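Long-range contact in putative hydrolase (Acinetobacter sp. NBRC 100985, PDB 4XUK), which probably hydrolyses organophosphate triesters and lactones with a pair of zinc ions, as a member of the metallo-beta-lactamase superfamily: residues L248-I261 and G272-W284. The protein carries 2 engineered substitutions. Residues are numbered along the deposited sequence; the frame is centred on the assembly and turned at random.
Sequences LKQFANFAKNGQTI and GHTYSADGKSYQW. Engineered in segment 272-284: Thr274 (natural residue Ile).
Tyr282 lies flat against helix 248-257: Phe251 CB sits over the centre of one ring face, 3.8 Å from Tyr282 CZ, and the Ala255 methyl meets the ring's edge in plane. Tyr282 CG stands beside its backbone N (chi1 -63°), which carries the ring to the helix. The Phe251 ring, turned at 72°, points its own edge at the same face, a T-shaped pair. A phenol suits this place because its ring packs on the Phe251/Ala255 side of the helix while OH stays at the margin. Small Ala255 lets the helix come close to strand 272-275, its CA making a CH...O contact with Thr274 O at 3.5 Å. The Phe254 ring takes Ile261 CD1 over the centre of one face. Engineered Thr274 touches Phe254 CB with CG2 (3.5 Å), but its buried OG1 has no hydrogen-bond partner. Trp284 receives Ile261 CG2 at its edge. His273 has Gly258 O in plane at its edge and donates weakly from NE2 to Thr260 OG1, which also bonds Glu211; the His273 ring stacks on Tyr47 of the second subunit. Ile261 and Gly272 form an antiparallel hydrogen-bonded pair. Helix 248-257 thus crosses strand 272-275 at 97°, packed on a beta hairpin in the layered metallo-beta-lactamase fold.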
loop_
_atom_site.group_PDB
_atom_site.type_symbol
_atom_site.label_atom_id
_atom_site.label_comp_id
_atom_site.label_asym_id
_atom_site.label_seq_id
_atom_site.Cartn_x
_atom_site.Cartn_y
_atom_site.Cartn_z
ATOM N N LEU A 248 -6.756 -15.912 -16.915
ATOM C CA LEU A 248 -5.632 -15.993 -17.782
ATOM C C LEU A 248 -5.763 -15.078 -18.989
ATOM O O LEU A 248 -4.858 -14.452 -19.387
ATOM C CB LEU A 248 -5.428 -17.418 -18.199
ATOM C CG LEU A 248 -4.970 -18.403 -17.146
ATOM C CD1 LEU A 248 -4.978 -19.785 -17.760
ATOM C CD2 LEU A 248 -3.614 -18.040 -16.592
ATOM N N LYS A 249 -6.942 -15.005 -19.548
ATOM C CA LYS A 249 -7.183 -14.075 -20.650
ATOM C C LYS A 249 -7.000 -12.622 -20.227
ATOM O O LYS A 249 -6.361 -11.834 -20.933
ATOM C CB LYS A 249 -8.590 -14.255 -21.220
ATOM C CG LYS A 249 -8.647 -13.991 -22.708
ATOM C CD LYS A 249 -9.589 -12.884 -23.049
ATOM C CE LYS A 249 -11.010 -13.267 -22.709
ATOM N NZ LYS A 249 -11.949 -12.219 -23.185
ATOM N N GLN A 250 -7.580 -12.253 -19.089
ATOM C CA GLN A 250 -7.557 -10.856 -18.684
ATOM C C GLN A 250 -6.172 -10.426 -18.202
ATOM O O GLN A 250 -5.732 -9.328 -18.518
ATOM C CB GLN A 250 -8.634 -10.572 -17.626
ATOM C CG GLN A 250 -10.064 -10.792 -18.142
ATOM C CD GLN A 250 -10.394 -9.930 -19.358
ATOM O OE1 GLN A 250 -11.066 -10.375 -20.291
ATOM N NE2 GLN A 250 -9.922 -8.695 -19.347
ATOM N N PHE A 251 -5.486 -11.286 -17.452
ATOM C CA PHE A 251 -4.154 -10.949 -16.944
ATOM C C PHE A 251 -3.166 -10.794 -18.094
ATOM O O PHE A 251 -2.264 -9.956 -18.047
ATOM C CB PHE A 251 -3.652 -12.013 -15.956
ATOM C CG PHE A 251 -4.172 -11.838 -14.553
ATOM C CD1 PHE A 251 -5.299 -11.062 -14.295
ATOM C CD2 PHE A 251 -3.524 -12.453 -13.490
ATOM C CE1 PHE A 251 -5.774 -10.911 -12.990
ATOM C CE2 PHE A 251 -3.979 -12.302 -12.193
ATOM C CZ PHE A 251 -5.108 -11.538 -11.942
ATOM N N ALA A 252 -3.336 -11.620 -19.121
ATOM C CA ALA A 252 -2.507 -11.506 -20.312
ATOM C C ALA A 252 -2.727 -10.132 -20.927
ATOM O O ALA A 252 -1.776 -9.400 -21.160
ATOM C CB ALA A 252 -2.840 -12.614 -21.300
ATOM N N ASN A 253 -3.986 -9.778 -21.167
ATOM C CA ASN A 253 -4.339 -8.454 -21.667
ATOM C C ASN A 253 -3.749 -7.328 -20.809
ATOM O O ASN A 253 -3.141 -6.397 -21.345
ATOM C CB ASN A 253 -5.872 -8.343 -21.775
ATOM C CG ASN A 253 -6.366 -6.903 -21.917
ATOM O OD1 ASN A 253 -5.716 -6.058 -22.531
ATOM N ND2 ASN A 253 -7.535 -6.627 -21.348
ATOM N N PHE A 254 -3.910 -7.420 -19.487
ATOM C CA PHE A 254 -3.411 -6.377 -18.573
ATOM C C PHE A 254 -1.894 -6.226 -18.594
ATOM O O PHE A 254 -1.363 -5.110 -18.514
ATOM C CB PHE A 254 -3.843 -6.664 -17.133
ATOM C CG PHE A 254 -5.340 -6.767 -16.938
ATOM C CD1 PHE A 254 -6.225 -6.140 -17.797
ATOM C CD2 PHE A 254 -5.848 -7.493 -15.873
ATOM C CE1 PHE A 254 -7.599 -6.252 -17.598
ATOM C CE2 PHE A 254 -7.218 -7.606 -15.667
ATOM C CZ PHE A 254 -8.091 -6.985 -16.524
ATOM N N ALA A 255 -1.190 -7.350 -18.675
ATOM C CA ALA A 255 0.268 -7.329 -18.712
ATOM C C ALA A 255 0.804 -6.678 -19.992
ATOM O O ALA A 255 1.753 -5.892 -19.931
ATOM C CB ALA A 255 0.831 -8.736 -18.543
ATOM N N LYS A 256 0.201 -7.013 -21.095
ATOM C CA LYS A 256 0.553 -6.451 -22.347
ATOM C C LYS A 256 0.164 -4.958 -22.511
ATOM O O LYS A 256 0.907 -4.179 -22.988
ATOM C CB LYS A 256 -0.091 -7.288 -23.413
ATOM C CG LYS A 256 0.209 -6.851 -24.805
ATOM C CD LYS A 256 -1.065 -6.721 -25.592
ATOM C CE LYS A 256 -1.132 -7.718 -26.722
ATOM N NZ LYS A 256 -1.038 -7.047 -28.051
ATOM N N ASN A 257 -1.028 -4.611 -22.102
ATOM C CA ASN A 257 -1.598 -3.301 -22.397
ATOM C C ASN A 257 -1.555 -2.306 -21.248
ATOM O O ASN A 257 -1.774 -1.109 -21.449
ATOM C CB ASN A 257 -3.003 -3.461 -22.969
ATOM C CG ASN A 257 -2.998 -4.226 -24.287
ATOM O OD1 ASN A 257 -2.385 -3.794 -25.256
ATOM N ND2 ASN A 257 -3.663 -5.368 -24.315
ATOM N N GLY A 258 -1.263 -2.799 -20.046
ATOM C CA GLY A 258 -0.933 -1.924 -18.938
ATOM C C GLY A 258 -2.066 -1.139 -18.309
ATOM O O GLY A 258 -1.809 -0.114 -17.665
ATOM N N GLN A 259 -3.302 -1.607 -18.466
ATOM C CA GLN A 259 -4.431 -0.942 -17.827
ATOM C C GLN A 259 -4.217 -0.853 -16.324
ATOM O O GLN A 259 -3.658 -1.767 -15.707
ATOM C CB GLN A 259 -5.747 -1.691 -18.089
ATOM C CG GLN A 259 -6.188 -1.774 -19.551
ATOM C CD GLN A 259 -5.745 -3.057 -20.227
ATOM O OE1 GLN A 259 -4.632 -3.547 -19.999
ATOM N NE2 GLN A 259 -6.610 -3.606 -21.069
ATOM N N THR A 260 -4.685 0.211 -15.746
ATOM C CA THR A 260 -4.777 0.346 -14.326
ATOM C C THR A 260 -5.917 -0.568 -13.842
ATOM O O THR A 260 -6.943 -0.610 -14.461
ATOM C CB THR A 260 -5.115 1.797 -13.971
ATOM O OG1 THR A 260 -4.086 2.684 -14.413
ATOM C CG2 THR A 260 -5.378 1.936 -12.569
ATOM N N ILE A 261 -5.759 -1.267 -12.744
ATOM C CA ILE A 261 -6.694 -2.256 -12.261
ATOM C C ILE A 261 -7.269 -1.886 -10.905
ATOM O O ILE A 261 -6.531 -1.487 -10.048
ATOM C CB ILE A 261 -5.938 -3.593 -12.142
ATOM C CG1 ILE A 261 -5.407 -4.000 -13.492
ATOM C CG2 ILE A 261 -6.700 -4.664 -11.411
ATOM C CD1 ILE A 261 -6.467 -4.323 -14.476
ATOM N N GLY A 272 -3.775 -0.873 -8.854
ATOM C CA GLY A 272 -2.414 -1.163 -9.277
ATOM C C GLY A 272 -2.367 -1.612 -10.724
ATOM O O GLY A 272 -3.276 -1.326 -11.502
ATOM N N HIS A 273 -1.302 -2.320 -11.082
ATOM C CA HIS A 273 -1.107 -2.782 -12.446
ATOM C C HIS A 273 -0.546 -4.196 -12.386
ATOM O O HIS A 273 -0.062 -4.623 -11.334
ATOM C CB HIS A 273 -0.104 -1.879 -13.148
ATOM C CG HIS A 273 -0.561 -0.459 -13.293
ATOM N ND1 HIS A 273 -0.436 0.471 -12.281
ATOM C CD2 HIS A 273 -1.133 0.191 -14.334
ATOM C CE1 HIS A 273 -0.909 1.636 -12.696
ATOM N NE2 HIS A 273 -1.332 1.494 -13.938
ATOM N N THR A 274 -0.616 -4.935 -13.491
ATOM C CA THR A 274 0.016 -6.254 -13.508
ATOM C C THR A 274 1.163 -6.348 -14.500
ATOM O O THR A 274 1.058 -5.917 -15.659
ATOM C CB THR A 274 -0.991 -7.434 -13.686
ATOM O OG1 THR A 274 -0.555 -8.314 -14.731
ATOM C CG2 THR A 274 -2.348 -6.933 -14.009
ATOM N N TYR A 275 2.270 -6.893 -14.011
ATOM C CA TYR A 275 3.453 -7.117 -14.823
ATOM C C TYR A 275 3.621 -8.605 -15.036
ATOM O O TYR A 275 3.214 -9.404 -14.188
ATOM C CB TYR A 275 4.683 -6.573 -14.101
ATOM C CG TYR A 275 6.004 -7.050 -14.661
ATOM C CD1 TYR A 275 6.557 -6.457 -15.790
ATOM C CD2 TYR A 275 6.705 -8.088 -14.051
ATOM C CE1 TYR A 275 7.761 -6.884 -16.301
ATOM C CE2 TYR A 275 7.924 -8.523 -14.551
ATOM C CZ TYR A 275 8.441 -7.919 -15.679
ATOM O OH TYR A 275 9.637 -8.346 -16.192
ATOM N N SER A 276 4.212 -8.969 -16.172
ATOM C CA SER A 276 4.620 -10.346 -16.428
ATOM C C SER A 276 5.940 -10.361 -17.197
ATOM O O SER A 276 6.105 -9.639 -18.179
ATOM C CB SER A 276 3.560 -11.083 -17.240
ATOM O OG SER A 276 3.967 -12.421 -17.484
ATOM N N ALA A 277 6.873 -11.193 -16.752
ATOM C CA ALA A 277 8.156 -11.334 -17.428
ATOM C C ALA A 277 8.073 -12.333 -18.579
ATOM O O ALA A 277 8.850 -12.247 -19.531
ATOM C CB ALA A 277 9.235 -11.754 -16.435
ATOM N N ASP A 278 7.127 -13.268 -18.502
ATOM C CA ASP A 278 7.119 -14.402 -19.424
ATOM C C ASP A 278 5.736 -14.856 -19.897
ATOM O O ASP A 278 5.637 -15.764 -20.721
ATOM C CB ASP A 278 7.829 -15.591 -18.773
ATOM C CG ASP A 278 7.265 -15.918 -17.400
ATOM O OD1 ASP A 278 6.205 -15.353 -17.034
ATOM O OD2 ASP A 278 7.873 -16.742 -16.682
ATOM N N GLY A 279 4.670 -14.263 -19.363
ATOM C CA GLY A 279 3.328 -14.686 -19.734
ATOM C C GLY A 279 2.882 -15.954 -19.020
ATOM O O GLY A 279 1.798 -16.484 -19.278
ATOM N N LYS A 280 3.698 -16.409 -18.117
ATOM C CA LYS A 280 3.426 -17.554 -17.346
ATOM C C LYS A 280 3.047 -17.210 -15.917
ATOM O O LYS A 280 2.150 -17.769 -15.376
ATOM C CB LYS A 280 4.649 -18.420 -17.356
ATOM C CG LYS A 280 4.883 -19.018 -18.703
ATOM C CD LYS A 280 6.257 -18.708 -19.202
ATOM C CE LYS A 280 7.256 -19.753 -18.752
ATOM N NZ LYS A 280 8.243 -20.076 -19.819
ATOM N N SER A 281 3.777 -16.283 -15.336
ATOM C CA SER A 281 3.478 -15.785 -14.007
ATOM C C SER A 281 3.279 -14.282 -14.082
ATOM O O SER A 281 3.791 -13.627 -14.989
ATOM C CB SER A 281 4.603 -16.117 -13.041
ATOM O OG SER A 281 5.737 -15.308 -13.280
ATOM N N TYR A 282 2.519 -13.744 -13.141
ATOM C CA TYR A 282 2.232 -12.315 -13.123
ATOM C C TYR A 282 2.634 -11.766 -11.773
ATOM O O TYR A 282 2.779 -12.529 -10.821
ATOM C CB TYR A 282 0.746 -12.073 -13.394
ATOM C CG TYR A 282 0.343 -12.542 -14.768
ATOM C CD1 TYR A 282 0.411 -11.685 -15.854
ATOM C CD2 TYR A 282 -0.070 -13.847 -14.985
ATOM C CE1 TYR A 282 0.067 -12.111 -17.119
ATOM C CE2 TYR A 282 -0.420 -14.282 -16.251
ATOM C CZ TYR A 282 -0.346 -13.404 -17.310
ATOM O OH TYR A 282 -0.690 -13.815 -18.572
ATOM N N GLN A 283 2.833 -10.451 -11.695
ATOM C CA GLN A 283 3.182 -9.803 -10.431
ATOM C C GLN A 283 2.298 -8.570 -10.233
ATOM O O GLN A 283 2.124 -7.769 -11.158
ATOM C CB GLN A 283 4.670 -9.417 -10.403
ATOM C CG GLN A 283 5.115 -8.712 -9.108
ATOM C CD GLN A 283 6.598 -8.331 -9.106
ATOM O OE1 GLN A 283 7.399 -8.905 -9.842
ATOM N NE2 GLN A 283 6.963 -7.350 -8.275
ATOM N N TRP A 284 1.711 -8.446 -9.044
ATOM C CA TRP A 284 0.832 -7.333 -8.728
ATOM C C TRP A 284 1.694 -6.172 -8.271
ATOM O O TRP A 284 2.441 -6.303 -7.295
ATOM C CB TRP A 284 -0.117 -7.741 -7.598
ATOM C CG TRP A 284 -0.950 -6.633 -7.026
ATOM C CD1 TRP A 284 -0.907 -6.139 -5.747
ATOM C CD2 TRP A 284 -1.964 -5.889 -7.708
ATOM N NE1 TRP A 284 -1.838 -5.125 -5.599
ATOM C CE2 TRP A 284 -2.497 -4.957 -6.791
ATOM C CE3 TRP A 284 -2.471 -5.920 -9.005
ATOM C CZ2 TRP A 284 -3.517 -4.063 -7.138
ATOM C CZ3 TRP A 284 -3.477 -5.033 -9.348
ATOM C CH2 TRP A 284 -3.993 -4.122 -8.417
HETATM O O HOH W 1 -2.314 -15.706 -18.605
HETATM O O HOH W 2 -1.691 -3.721 -15.862
HETATM O O HOH W 3 3.833 -6.178 -18.135
#